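Local coordinates for protein FAM179B (Mus musculus, PDB 5DN7), which promotes microtubule polymerization through its HEAT-repeat TOG domains, here TOG 2, and takes part in building the primary cilium and setting its length, at residues A[130-135]-A[170-175]; A[145-150]-A[163-168]; A[139-144]-A[181-186]. All coordinates share one frame; numbering follows the deposited sequence.

Contact 1 of 3, residues A[130-135]-A[170-175]; sequences IFLKLM and LLTYPS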
ATOM      1  N   ILE A 130      -3.617  -5.433  -4.111  1.00 23.64           N
ATOM      2  CA  ILE A 130      -4.106  -4.179  -4.688  1.00 18.95           C
ATOM      3  C   ILE A 130      -2.973  -3.189  -5.001  1.00 16.79           C
ATOM      4  O   ILE A 130      -2.865  -2.704  -6.132  1.00 21.44           O
ATOM      5  CB  ILE A 130      -5.142  -3.510  -3.778  1.00 18.46           C
ATOM      6  CG1 ILE A 130      -6.411  -4.355  -3.757  1.00 19.78           C
ATOM      7  CG2 ILE A 130      -5.503  -2.148  -4.317  1.00 15.32           C
ATOM      8  CD1 ILE A 130      -7.227  -4.198  -2.510  1.00 20.03           C
ATOM      9  N   PHE A 131      -2.123  -2.889  -4.021  1.00 19.06           N
ATOM     10  CA  PHE A 131      -1.055  -1.916  -4.252  1.00 13.80           C
ATOM     11  C   PHE A 131      -0.090  -2.336  -5.384  1.00 20.74           C
ATOM     12  O   PHE A 131       0.371  -1.476  -6.134  1.00 20.66           O
ATOM     13  CB  PHE A 131      -0.265  -1.650  -2.958  1.00 18.65           C
ATOM     14  CG  PHE A 131      -0.941  -0.681  -2.018  1.00 22.04           C
ATOM     15  CD1 PHE A 131      -1.097   0.648  -2.373  1.00 23.45           C
ATOM     16  CD2 PHE A 131      -1.423  -1.100  -0.781  1.00 23.38           C
ATOM     17  CE1 PHE A 131      -1.724   1.543  -1.519  1.00 24.49           C
ATOM     18  CE2 PHE A 131      -2.043  -0.202   0.085  1.00 31.94           C
ATOM     19  CZ  PHE A 131      -2.197   1.127  -0.293  1.00 24.60           C
ATOM     20  N   LEU A 132       0.215  -3.636  -5.503  1.00 15.36           N
ATOM     21  CA  LEU A 132       1.102  -4.072  -6.566  1.00 14.88           C
ATOM     22  C   LEU A 132       0.431  -3.920  -7.920  1.00 23.39           C
ATOM     23  O   LEU A 132       1.087  -3.517  -8.903  1.00 26.01           O
ATOM     24  CB  LEU A 132       1.557  -5.522  -6.361  1.00 18.78           C
ATOM     25  CG  LEU A 132       2.617  -5.645  -5.257  1.00 32.11           C
ATOM     26  CD1 LEU A 132       2.773  -7.089  -4.742  1.00 38.64           C
ATOM     27  CD2 LEU A 132       3.939  -5.078  -5.752  1.00 27.21           C
ATOM     28  N   LYS A 133      -0.866  -4.224  -7.989  1.00 19.75           N
ATOM     29  CA  LYS A 133      -1.587  -3.978  -9.242  1.00 17.69           C
ATOM     30  C   LYS A 133      -1.540  -2.476  -9.624  1.00 23.31           C
ATOM     31  O   LYS A 133      -1.227  -2.114 -10.780  1.00 22.58           O
ATOM     32  CB  LYS A 133      -3.035  -4.461  -9.134  1.00 23.88           C
ATOM     33  CG  LYS A 133      -3.739  -4.574 -10.473  1.00 40.69           C
ATOM     34  CD  LYS A 133      -2.999  -5.567 -11.375  1.00 44.94           C
ATOM     35  CE  LYS A 133      -3.658  -5.745 -12.731  1.00 48.24           C
ATOM     36  NZ  LYS A 133      -3.250  -7.078 -13.314  1.00 54.32           N
ATOM     37  N   LEU A 134      -1.833  -1.618  -8.642  1.00 16.32           N
ATOM     38  CA  LEU A 134      -1.784  -0.178  -8.856  1.00 22.40           C
ATOM     39  C   LEU A 134      -0.428   0.236  -9.410  1.00 24.64           C
ATOM     40  O   LEU A 134      -0.359   0.953 -10.397  1.00 19.22           O
ATOM     41  CB  LEU A 134      -2.068   0.599  -7.569  1.00 18.20           C
ATOM     42  CG  LEU A 134      -3.487   0.584  -6.986  1.00 26.63           C
ATOM     43  CD1 LEU A 134      -3.558   1.498  -5.767  1.00 21.26           C
ATOM     44  CD2 LEU A 134      -4.544   0.969  -8.015  1.00 18.13           C
ATOM     45  N   MET A 135       0.646  -0.226  -8.778  1.00 22.81           N
ATOM     46  CA  MET A 135       1.980   0.137  -9.249  1.00 24.90           C
ATOM     47  C   MET A 135       2.243  -0.348 -10.659  1.00 24.91           C
ATOM     48  O   MET A 135       2.922   0.323 -11.434  1.00 26.17           O
ATOM     49  CB  MET A 135       3.052  -0.422  -8.335  1.00 17.83           C
ATOM     50  CG  MET A 135       3.064   0.225  -6.998  1.00 29.71           C
ATOM     51  SD  MET A 135       4.197  -0.620  -5.926  1.00 31.06           S
ATOM     52  CE  MET A 135       3.813   0.338  -4.471  1.00 40.10           C
ATOM     53  N   LEU A 170      10.387  -0.887  -4.111  1.00 13.94           N
ATOM     54  CA  LEU A 170      11.770  -0.710  -4.503  1.00 14.54           C
ATOM     55  C   LEU A 170      12.435  -2.055  -4.796  1.00 22.45           C
ATOM     56  O   LEU A 170      13.440  -2.105  -5.497  1.00 17.60           O
ATOM     57  CB  LEU A 170      12.554   0.014  -3.415  1.00 14.30           C
ATOM     58  CG  LEU A 170      12.272   1.500  -3.207  1.00 21.55           C
ATOM     59  CD1 LEU A 170      12.546   1.877  -1.741  1.00 17.71           C
ATOM     60  CD2 LEU A 170      13.152   2.312  -4.173  1.00 14.96           C
ATOM     61  N   LEU A 171      11.881  -3.131  -4.244  1.00 20.59           N
ATOM     62  CA  LEU A 171      12.383  -4.464  -4.565  1.00 21.15           C
ATOM     63  C   LEU A 171      11.690  -5.078  -5.802  1.00 20.54           C
ATOM     64  O   LEU A 171      12.116  -6.105  -6.305  1.00 18.52           O
ATOM     65  CB  LEU A 171      12.213  -5.412  -3.359  1.00 19.01           C
ATOM     66  CG  LEU A 171      13.058  -5.222  -2.095  1.00 19.49           C
ATOM     67  CD1 LEU A 171      12.562  -6.110  -0.955  1.00 17.52           C
ATOM     68  CD2 LEU A 171      14.518  -5.517  -2.392  1.00 20.22           C
ATOM     69  N   THR A 172      10.607  -4.472  -6.264  1.00 19.52           N
ATOM     70  CA  THR A 172       9.887  -5.012  -7.410  1.00 19.67           C
ATOM     71  C   THR A 172      10.260  -4.310  -8.740  1.00 18.28           C
ATOM     72  O   THR A 172      10.194  -4.914  -9.812  1.00 18.25           O
ATOM     73  CB  THR A 172       8.366  -4.902  -7.178  1.00 20.09           C
ATOM     74  OG1 THR A 172       8.039  -5.599  -5.977  1.00 16.75           O
ATOM     75  CG2 THR A 172       7.564  -5.469  -8.346  1.00 17.54           C
ATOM     76  N   TYR A 173      10.672  -3.050  -8.645  1.00 18.24           N
ATOM     77  CA  TYR A 173      10.894  -2.197  -9.802  1.00 17.87           C
ATOM     78  C   TYR A 173      12.332  -1.707  -9.854  1.00 18.38           C
ATOM     79  O   TYR A 173      12.941  -1.483  -8.813  1.00 26.34           O
ATOM     80  CB  TYR A 173       9.916  -1.015  -9.773  1.00 18.34           C
ATOM     81  CG  TYR A 173       8.498  -1.463  -9.991  1.00 18.23           C
ATOM     82  CD1 TYR A 173       8.046  -1.742 -11.269  1.00 22.10           C
ATOM     83  CD2 TYR A 173       7.616  -1.654  -8.921  1.00 21.63           C
ATOM     84  CE1 TYR A 173       6.758  -2.175 -11.494  1.00 23.20           C
ATOM     85  CE2 TYR A 173       6.316  -2.108  -9.137  1.00 18.94           C
ATOM     86  CZ  TYR A 173       5.898  -2.359 -10.437  1.00 22.74           C
ATOM     87  OH  TYR A 173       4.620  -2.797 -10.712  1.00 28.17           O
ATOM     88  N   PRO A 174      12.882  -1.529 -11.073  1.00 19.66           N
ATOM     89  CA  PRO A 174      14.263  -1.039 -11.219  1.00 20.39           C
ATOM     90  C   PRO A 174      14.466   0.383 -10.666  1.00 22.21           C
ATOM     91  O   PRO A 174      13.512   1.143 -10.561  1.00 19.39           O
ATOM     92  CB  PRO A 174      14.491  -1.064 -12.747  1.00 22.01           C
ATOM     93  CG  PRO A 174      13.126  -1.002 -13.346  1.00 21.98           C
ATOM     94  CD  PRO A 174      12.200  -1.692 -12.376  1.00 22.00           C
ATOM     95  N   SER A 175      15.708   0.724 -10.340  1.00 22.10           N
ATOM     96  CA  SER A 175      16.064   2.016  -9.761  1.00 26.78           C
ATOM     97  C   SER A 175      15.554   3.229 -10.541  1.00 27.65           C
ATOM     98  O   SER A 175      15.178   4.248  -9.946  1.00 25.14           O
ATOM     99  CB  SER A 175      17.583   2.128  -9.643  1.00 31.26           C
ATOM    100  OG  SER A 175      18.059   1.362  -8.556  1.00 47.63           O
TER
HETATM  101  O   HOH W   1       3.655  -4.599  -9.093  1.00 40.26           O
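Tyr173 reaches across from the segment 170-175 with its ring obliquely crossed against the side chain of Met135. The ring atom CE2 of Tyr173 lies 3.8 Å from Met135 CB, while the sulfur, further along the same extended chain, sits 5.4 Å from the centroid of the Tyr173 ring. That is a Met-aromatic contact, with Met135 SD 71° off the ring normal. Both side chains start alike, with CG anti to the carbonyl carbon (chi1 -69° in Met135, -68° in Tyr173). For the tyrosine this carries the phenol over to helix 121-138; in the methionine the thioether runs past the ring rather than ending on it. The two faces of the Tyr173 ring have different company: CG2 of Thr172 stands 3.6 Å above one, offset toward the rim, and Pro140 packs on the other. This is packing between the second helices of two successive HEAT repeats, as the repeats are predicted, with the tyrosine just past the end of helix 156-172, where the solenoid turns toward its next repeat. The phenol makes no direct hydrogen bond to 130-135. A water bridges instead, 2.6 Å from Tyr173 OH and giving a proton to Leu132 O at 2.8 Å. A phenylalanine at Tyr173 would probably leave this water without its phenol partner and break the polar link to the Leu132 carbonyl. Nearby, Leu132 crosses Thr172 obliquely, Leu132 CD2 lying 4.1 Å from Thr172 OG1, a hydroxyl hydrogen-bonded to the carbonyl of Cys168 one turn back.

Contact 2 of 3, residues A[145-150]-A[163-168]; sequences SLLLEN and VNICIC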
ATOM      1  N   SER A 145       4.148   8.283  -3.977  1.00 27.58           N
ATOM      2  CA  SER A 145       4.049   9.676  -3.497  1.00 37.51           C
ATOM      3  C   SER A 145       2.687   9.926  -2.822  1.00 33.05           C
ATOM      4  O   SER A 145       2.593  10.472  -1.654  1.00 39.29           O
ATOM      5  CB  SER A 145       4.272  10.651  -4.653  1.00 36.47           C
ATOM      6  OG  SER A 145       5.548  10.426  -5.236  1.00 36.45           O
ATOM      7  N   LEU A 146       1.646   9.474  -3.535  1.00 25.21           N
ATOM      8  CA  LEU A 146       0.315   9.533  -2.948  1.00 26.46           C
ATOM      9  C   LEU A 146       0.333   8.852  -1.585  1.00 27.14           C
ATOM     10  O   LEU A 146      -0.055   9.424  -0.590  1.00 27.26           O
ATOM     11  CB  LEU A 146      -0.727   8.878  -3.852  1.00 23.37           C
ATOM     12  CG  LEU A 146      -0.875   9.544  -5.219  1.00 33.70           C
ATOM     13  CD1 LEU A 146      -2.038   8.946  -6.013  1.00 35.76           C
ATOM     14  CD2 LEU A 146      -1.030  11.054  -5.041  1.00 35.63           C
ATOM     15  N   LEU A 147       0.849   7.633  -1.555  1.00 27.95           N
ATOM     16  CA  LEU A 147       0.830   6.809  -0.362  1.00 22.73           C
ATOM     17  C   LEU A 147       1.621   7.397   0.794  1.00 22.32           C
ATOM     18  O   LEU A 147       1.228   7.274   1.946  1.00 16.40           O
ATOM     19  CB  LEU A 147       1.372   5.426  -0.708  1.00 20.96           C
ATOM     20  CG  LEU A 147       1.253   4.367   0.371  1.00 26.99           C
ATOM     21  CD1 LEU A 147      -0.216   4.261   0.847  1.00 19.48           C
ATOM     22  CD2 LEU A 147       1.757   3.043  -0.184  1.00 22.27           C
ATOM     23  N   LEU A 148       2.723   8.059   0.466  1.00 17.87           N
ATOM     24  CA  LEU A 148       3.659   8.565   1.456  1.00 23.67           C
ATOM     25  C   LEU A 148       3.118   9.792   2.144  1.00 24.30           C
ATOM     26  O   LEU A 148       3.554  10.105   3.253  1.00 14.67           O
ATOM     27  CB  LEU A 148       5.020   8.888   0.828  1.00 22.57           C
ATOM     28  CG  LEU A 148       5.943   7.664   0.798  1.00 23.80           C
ATOM     29  CD1 LEU A 148       7.159   7.876  -0.125  1.00 27.84           C
ATOM     30  CD2 LEU A 148       6.402   7.370   2.175  1.00 21.22           C
ATOM     31  N   GLU A 149       2.124  10.454   1.606  1.00 20.69           N
ATOM     32  CA  GLU A 149       1.441  11.474   2.362  1.00 19.76           C
ATOM     33  C   GLU A 149       0.857  10.917   3.668  1.00 31.73           C
ATOM     34  O   GLU A 149       0.664  11.641   4.595  1.00 26.19           O
ATOM     35  CB  GLU A 149       0.405  12.201   1.513  1.00 28.23           C
ATOM     36  CG  GLU A 149       1.026  13.265   0.617  1.00 45.81           C
ATOM     37  CD  GLU A 149       0.092  13.877  -0.417  1.00 61.87           C
ATOM     38  OE1 GLU A 149      -0.958  14.426  -0.057  1.00 67.48           O
ATOM     39  OE2 GLU A 149       0.420  13.847  -1.611  1.00 67.74           O
ATOM     40  N   ASN A 150       0.669   9.603   3.743  1.00 22.93           N
ATOM     41  CA  ASN A 150       0.068   8.999   4.926  1.00 16.74           C
ATOM     42  C   ASN A 150       1.077   8.654   5.991  1.00 22.20           C
ATOM     43  O   ASN A 150       0.753   7.967   6.953  1.00 19.04           O
ATOM     44  CB  ASN A 150      -0.711   7.752   4.559  1.00 22.63           C
ATOM     45  CG  ASN A 150      -1.918   8.072   3.736  1.00 34.72           C
ATOM     46  OD1 ASN A 150      -2.985   8.340   4.284  1.00 38.66           O
ATOM     47  ND2 ASN A 150      -1.763   8.064   2.404  1.00 24.59           N
ATOM     48  N   VAL A 163       5.708   2.412   4.927  1.00 17.53           N
ATOM     49  CA  VAL A 163       7.126   2.161   4.697  1.00 20.65           C
ATOM     50  C   VAL A 163       7.357   0.761   4.069  1.00 21.81           C
ATOM     51  O   VAL A 163       8.146   0.611   3.129  1.00 16.39           O
ATOM     52  CB  VAL A 163       7.949   2.283   5.995  1.00 15.99           C
ATOM     53  CG1 VAL A 163       9.448   2.137   5.685  1.00 19.07           C
ATOM     54  CG2 VAL A 163       7.676   3.593   6.662  1.00 12.66           C
ATOM     55  N   ASN A 164       6.644  -0.251   4.550  1.00 11.86           N
ATOM     56  CA  ASN A 164       6.862  -1.590   3.991  1.00 14.17           C
ATOM     57  C   ASN A 164       6.441  -1.694   2.525  1.00 16.59           C
ATOM     58  O   ASN A 164       7.057  -2.419   1.744  1.00 17.40           O
ATOM     59  CB  ASN A 164       6.125  -2.662   4.800  1.00 12.09           C
ATOM     60  CG  ASN A 164       6.834  -3.017   6.112  1.00 21.61           C
ATOM     61  OD1 ASN A 164       8.066  -2.996   6.210  1.00 17.36           O
ATOM     62  ND2 ASN A 164       6.044  -3.355   7.125  1.00 14.00           N
ATOM     63  N   ILE A 165       5.384  -0.981   2.158  1.00 17.12           N
ATOM     64  CA  ILE A 165       4.919  -0.981   0.772  1.00 16.68           C
ATOM     65  C   ILE A 165       5.943  -0.258  -0.113  1.00 14.09           C
ATOM     66  O   ILE A 165       6.160  -0.646  -1.271  1.00 13.44           O
ATOM     67  CB  ILE A 165       3.511  -0.336   0.661  1.00 17.96           C
ATOM     68  CG1 ILE A 165       2.466  -1.269   1.276  1.00 19.96           C
ATOM     69  CG2 ILE A 165       3.126  -0.048  -0.782  1.00 13.31           C
ATOM     70  CD1 ILE A 165       1.101  -0.557   1.550  1.00 12.03           C
ATOM     71  N   CYS A 166       6.573   0.788   0.435  1.00 15.97           N
ATOM     72  CA  CYS A 166       7.704   1.397  -0.257  1.00 17.03           C
ATOM     73  C   CYS A 166       8.839   0.374  -0.492  1.00 17.04           C
ATOM     74  O   CYS A 166       9.376   0.270  -1.618  1.00 17.99           O
ATOM     75  CB  CYS A 166       8.223   2.615   0.520  1.00 20.51           C
ATOM     76  SG  CYS A 166       7.071   4.012   0.480  1.00 19.80           S
ATOM     77  N   ILE A 167       9.190  -0.388   0.547  1.00 17.28           N
ATOM     78  CA  ILE A 167      10.239  -1.412   0.411  1.00 17.93           C
ATOM     79  C   ILE A 167       9.894  -2.413  -0.687  1.00 13.27           C
ATOM     80  O   ILE A 167      10.713  -2.748  -1.558  1.00 13.59           O
ATOM     81  CB  ILE A 167      10.458  -2.193   1.716  1.00 13.89           C
ATOM     82  CG1 ILE A 167      10.958  -1.269   2.816  1.00 18.15           C
ATOM     83  CG2 ILE A 167      11.440  -3.385   1.494  1.00 13.07           C
ATOM     84  CD1 ILE A 167      10.890  -1.894   4.205  1.00 18.68           C
ATOM     85  N   CYS A 168       8.653  -2.871  -0.641  1.00 15.67           N
ATOM     86  CA  CYS A 168       8.148  -3.807  -1.615  1.00 17.69           C
ATOM     87  C   CYS A 168       8.304  -3.259  -3.054  1.00 17.94           C
ATOM     88  O   CYS A 168       8.802  -3.942  -3.972  1.00 13.96           O
ATOM     89  CB  CYS A 168       6.693  -4.111  -1.275  1.00 16.05           C
ATOM     90  SG  CYS A 168       5.856  -5.203  -2.426  1.00 30.63           S
TER
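Leu147 points its CB toward Ile165, and its side chain can be followed out to the tip. CB and CG themselves stay more than 4.2 Å from the segment 163-168; they provide the reach. CG is anti to the backbone N (chi1 -172°), which sends the fork at the end of the chain outward to the facing helix. There the branches part. CD1 goes to Phe131 on helix 121-138, whereas CD2 presses on Ile165: it is 3.4 Å from Ile165 CG2, tighter than ordinary van der Waals contact, and 3.9 Å from Ile165 CB. The two side chains cross at about a right angle, so one methyl of the leucine meets the branched base of the isoleucine. These are the two antiparallel helices of one predicted HEAT repeat, 140-148 and 156-172, packed as a hairpin within the TOG domain. The connection between them is one of the intra-repeat loops that, in TOG domains generally, line the edge of the solenoid that meets tubulin. Next to this pair, the fork of Leu148 receives the sulfur of Cys166: Leu148 CD2 and Cys166 SG are 3.8 Å apart, and CG and CD1 lie almost as close. All four of these side chains are buried. Further along the same segment, Leu147 O is gripped twice by Asn150, through its backbone N and through ND2 at 3.1 Å, both coming from the same face of the carbonyl plane. The oxygen lies in the amide plane of Asn150, and the ND2 bond is fairly straight at 158°.

Contact 3 of 3, residues A[139-144]-A[181-186]; sequences GPQRVL and PKLSFD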
ATOM      1  N   GLY A 139       2.518   2.977 -12.522  1.00 27.17           N
ATOM      2  CA  GLY A 139       3.903   3.196 -12.159  1.00 32.40           C
ATOM      3  C   GLY A 139       4.075   3.397 -10.661  1.00 28.20           C
ATOM      4  O   GLY A 139       3.252   4.032 -10.004  1.00 23.72           O
ATOM      5  N   PRO A 140       5.150   2.823 -10.112  1.00 26.28           N
ATOM      6  CA  PRO A 140       5.433   2.792  -8.668  1.00 17.00           C
ATOM      7  C   PRO A 140       5.628   4.170  -8.029  1.00 18.77           C
ATOM      8  O   PRO A 140       5.168   4.387  -6.905  1.00 24.08           O
ATOM      9  CB  PRO A 140       6.729   1.980  -8.586  1.00 15.87           C
ATOM     10  CG  PRO A 140       7.334   2.056  -9.981  1.00 17.04           C
ATOM     11  CD  PRO A 140       6.160   2.095 -10.901  1.00 20.48           C
ATOM     12  N   GLN A 141       6.287   5.093  -8.720  1.00 24.51           N
ATOM     13  CA  GLN A 141       6.578   6.381  -8.096  1.00 25.63           C
ATOM     14  C   GLN A 141       5.301   7.161  -7.766  1.00 24.13           C
ATOM     15  O   GLN A 141       5.151   7.640  -6.643  1.00 27.18           O
ATOM     16  CB  GLN A 141       7.511   7.217  -8.974  1.00 26.40           C
ATOM     17  CG  GLN A 141       7.980   8.519  -8.306  1.00 29.63           C
ATOM     18  CD  GLN A 141       8.690   8.262  -6.987  1.00 35.87           C
ATOM     19  OE1 GLN A 141       9.870   7.894  -6.956  1.00 32.94           O
ATOM     20  NE2 GLN A 141       7.958   8.419  -5.885  1.00 38.67           N
ATOM     21  N   ARG A 142       4.385   7.286  -8.726  1.00 26.53           N
ATOM     22  CA  ARG A 142       3.074   7.902  -8.466  1.00 29.77           C
ATOM     23  C   ARG A 142       2.377   7.331  -7.205  1.00 20.45           C
ATOM     24  O   ARG A 142       2.075   8.072  -6.232  1.00 32.99           O
ATOM     25  CB  ARG A 142       2.160   7.725  -9.686  1.00 21.47           C
ATOM     26  CG  ARG A 142       2.101   8.952 -10.594  1.00 44.84           C
ATOM     27  CD  ARG A 142       0.884   8.931 -11.539  1.00 56.14           C
ATOM     28  NE  ARG A 142      -0.302   9.553 -10.942  1.00 57.93           N
ATOM     29  CZ  ARG A 142      -1.517   9.542 -11.491  1.00 56.01           C
ATOM     30  NH1 ARG A 142      -1.719   8.931 -12.659  1.00 52.31           N
ATOM     31  NH2 ARG A 142      -2.533  10.133 -10.871  1.00 49.05           N
ATOM     32  N   VAL A 143       2.143   6.014  -7.242  1.00 22.63           N
ATOM     33  CA  VAL A 143       1.558   5.268  -6.116  1.00 14.97           C
ATOM     34  C   VAL A 143       2.251   5.655  -4.815  1.00 21.12           C
ATOM     35  O   VAL A 143       1.594   6.037  -3.853  1.00 21.67           O
ATOM     36  CB  VAL A 143       1.669   3.745  -6.301  1.00 19.65           C
ATOM     37  CG1 VAL A 143       1.238   2.999  -5.012  1.00 23.13           C
ATOM     38  CG2 VAL A 143       0.849   3.274  -7.477  1.00 21.31           C
ATOM     39  N   LEU A 144       3.583   5.610  -4.808  1.00 17.13           N
ATOM     40  CA  LEU A 144       4.326   5.858  -3.582  1.00 21.10           C
ATOM     41  C   LEU A 144       4.215   7.297  -3.090  1.00 26.31           C
ATOM     42  O   LEU A 144       4.201   7.512  -1.890  1.00 24.83           O
ATOM     43  CB  LEU A 144       5.802   5.490  -3.737  1.00 23.32           C
ATOM     44  CG  LEU A 144       6.185   4.006  -3.862  1.00 24.38           C
ATOM     45  CD1 LEU A 144       7.692   3.790  -3.639  1.00 17.65           C
ATOM     46  CD2 LEU A 144       5.369   3.145  -2.917  1.00 18.69           C
ATOM     47  N   PRO A 181      16.286  10.385  -4.555  1.00 26.30           N
ATOM     48  CA  PRO A 181      16.430  11.479  -3.576  1.00 25.77           C
ATOM     49  C   PRO A 181      15.100  11.891  -2.951  1.00 25.39           C
ATOM     50  O   PRO A 181      14.979  12.017  -1.728  1.00 21.58           O
ATOM     51  CB  PRO A 181      17.004  12.635  -4.413  1.00 25.49           C
ATOM     52  CG  PRO A 181      17.790  11.953  -5.479  1.00 31.32           C
ATOM     53  CD  PRO A 181      17.034  10.672  -5.802  1.00 25.32           C
ATOM     54  N   LYS A 182      14.103  12.082  -3.802  1.00 18.97           N
ATOM     55  CA  LYS A 182      12.801  12.501  -3.332  1.00 25.04           C
ATOM     56  C   LYS A 182      12.295  11.471  -2.343  1.00 25.72           C
ATOM     57  O   LYS A 182      11.870  11.806  -1.241  1.00 20.38           O
ATOM     58  CB  LYS A 182      11.823  12.669  -4.497  1.00 35.43           C
ATOM     59  CG  LYS A 182      10.457  13.212  -4.078  1.00 48.32           C
ATOM     60  CD  LYS A 182       9.577  13.543  -5.293  1.00 55.70           C
ATOM     61  CE  LYS A 182       9.063  12.270  -5.978  1.00 58.66           C
ATOM     62  NZ  LYS A 182       8.177  12.566  -7.159  1.00 58.58           N
ATOM     63  N   LEU A 183      12.402  10.209  -2.747  1.00 20.70           N
ATOM     64  CA  LEU A 183      11.942   9.086  -1.959  1.00 21.32           C
ATOM     65  C   LEU A 183      12.610   9.094  -0.586  1.00 22.97           C
ATOM     66  O   LEU A 183      11.932   9.024   0.437  1.00 27.42           O
ATOM     67  CB  LEU A 183      12.215   7.780  -2.711  1.00 21.48           C
ATOM     68  CG  LEU A 183      11.364   6.562  -2.388  1.00 26.87           C
ATOM     69  CD1 LEU A 183       9.887   6.918  -2.330  1.00 24.50           C
ATOM     70  CD2 LEU A 183      11.609   5.488  -3.452  1.00 28.47           C
ATOM     71  N   SER A 184      13.930   9.220  -0.547  1.00 16.07           N
ATOM     72  CA  SER A 184      14.613   9.168   0.737  1.00 20.00           C
ATOM     73  C   SER A 184      14.272  10.368   1.632  1.00 20.98           C
ATOM     74  O   SER A 184      14.253  10.237   2.860  1.00 22.68           O
ATOM     75  CB  SER A 184      16.119   9.081   0.543  1.00 20.57           C
ATOM     76  OG  SER A 184      16.600  10.196  -0.165  1.00 27.04           O
ATOM     77  N   PHE A 185      14.008  11.525   1.030  1.00 17.10           N
ATOM     78  CA  PHE A 185      13.590  12.675   1.828  1.00 20.69           C
ATOM     79  C   PHE A 185      12.192  12.485   2.370  1.00 17.00           C
ATOM     80  O   PHE A 185      11.886  12.927   3.472  1.00 20.86           O
ATOM     81  CB  PHE A 185      13.658  13.971   1.011  1.00 24.77           C
ATOM     82  CG  PHE A 185      15.017  14.612   1.011  1.00 27.47           C
ATOM     83  CD1 PHE A 185      16.110  13.961   0.467  1.00 26.84           C
ATOM     84  CD2 PHE A 185      15.200  15.866   1.546  1.00 34.32           C
ATOM     85  CE1 PHE A 185      17.365  14.535   0.468  1.00 27.80           C
ATOM     86  CE2 PHE A 185      16.452  16.457   1.533  1.00 40.47           C
ATOM     87  CZ  PHE A 185      17.534  15.779   0.995  1.00 35.54           C
ATOM     88  N   ASP A 186      11.337  11.845   1.585  1.00 17.77           N
ATOM     89  CA  ASP A 186       9.977  11.555   2.017  1.00 22.25           C
ATOM     90  C   ASP A 186       9.962  10.477   3.106  1.00 24.42           C
ATOM     91  O   ASP A 186       9.053  10.438   3.934  1.00 21.43           O
ATOM     92  CB  ASP A 186       9.100  11.100   0.837  1.00 30.13           C
ATOM     93  CG  ASP A 186       8.677  12.253  -0.078  1.00 40.62           C
ATOM     94  OD1 ASP A 186       8.777  13.437   0.326  1.00 39.02           O
ATOM     95  OD2 ASP A 186       8.207  11.965  -1.207  1.00 42.01           O
TER
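The carboxamide of Gln141 has Lys182 over one face: CE of the lysine stands 4.0 Å from Gln141 NE2 and 4.1 Å from Gln141 CD, above the flat group. Leu183 CD1 comes to the NE2 end close to the plane of the amide, 4.3 Å from Gln141 NE2. The amide oxygen points elsewhere, accepting a hydrogen bond from the backbone N of Asp179, and this helps fix how the group is turned. No hydrogen bond joins 139-144 directly to 181-186; the lysine meets the amide through CE alone, as a van der Waals contact. The bend at chi3 (73°), after two extended torsions, swings CE over the amide. Helices 140-148 and 180-187 are the first helices of successive predicted HEAT repeats, and they run side by side as such helices do in a solenoid: the local axes are 11.8 Å apart and only 23° from parallel. With that spacing only the ends of side chains meet. Deeper in, Leu144 CD1 and Leu183 CD1 touch at 4.0 Å where the two leucines cross at a slant, and helix 156-172 backs both of them, through Cys166 and Ser169 under Leu144 and Leu170 under Leu183. Ser184 OG turns back on its own helix, donating a hydrogen bond to Pro181 O at 2.9 Å.

How the contacts relate
The three contacts lie in one neighbourhood of the solenoid, with contact 2 the buried one. Contacts 1 and 2 have centres about 11 Å apart and both draw on helix 156-172; Phe131 CD2 of contact 1 packs 3.5 Å from Ile165 CD1 of contact 2. Contacts 2 and 3 are closer, about 8 Å between centres, and share helix 140-148, with Leu148 CD1 3.6 Å from Leu183 CD1. Met135 ties contact 1 to contact 3, its CE lying 3.6 Å from Leu144 CD2. Contact 2 thus packs helices within one predicted HEAT repeat, whereas contact 1 joins it to the preceding repeat and contact 3 to the following one.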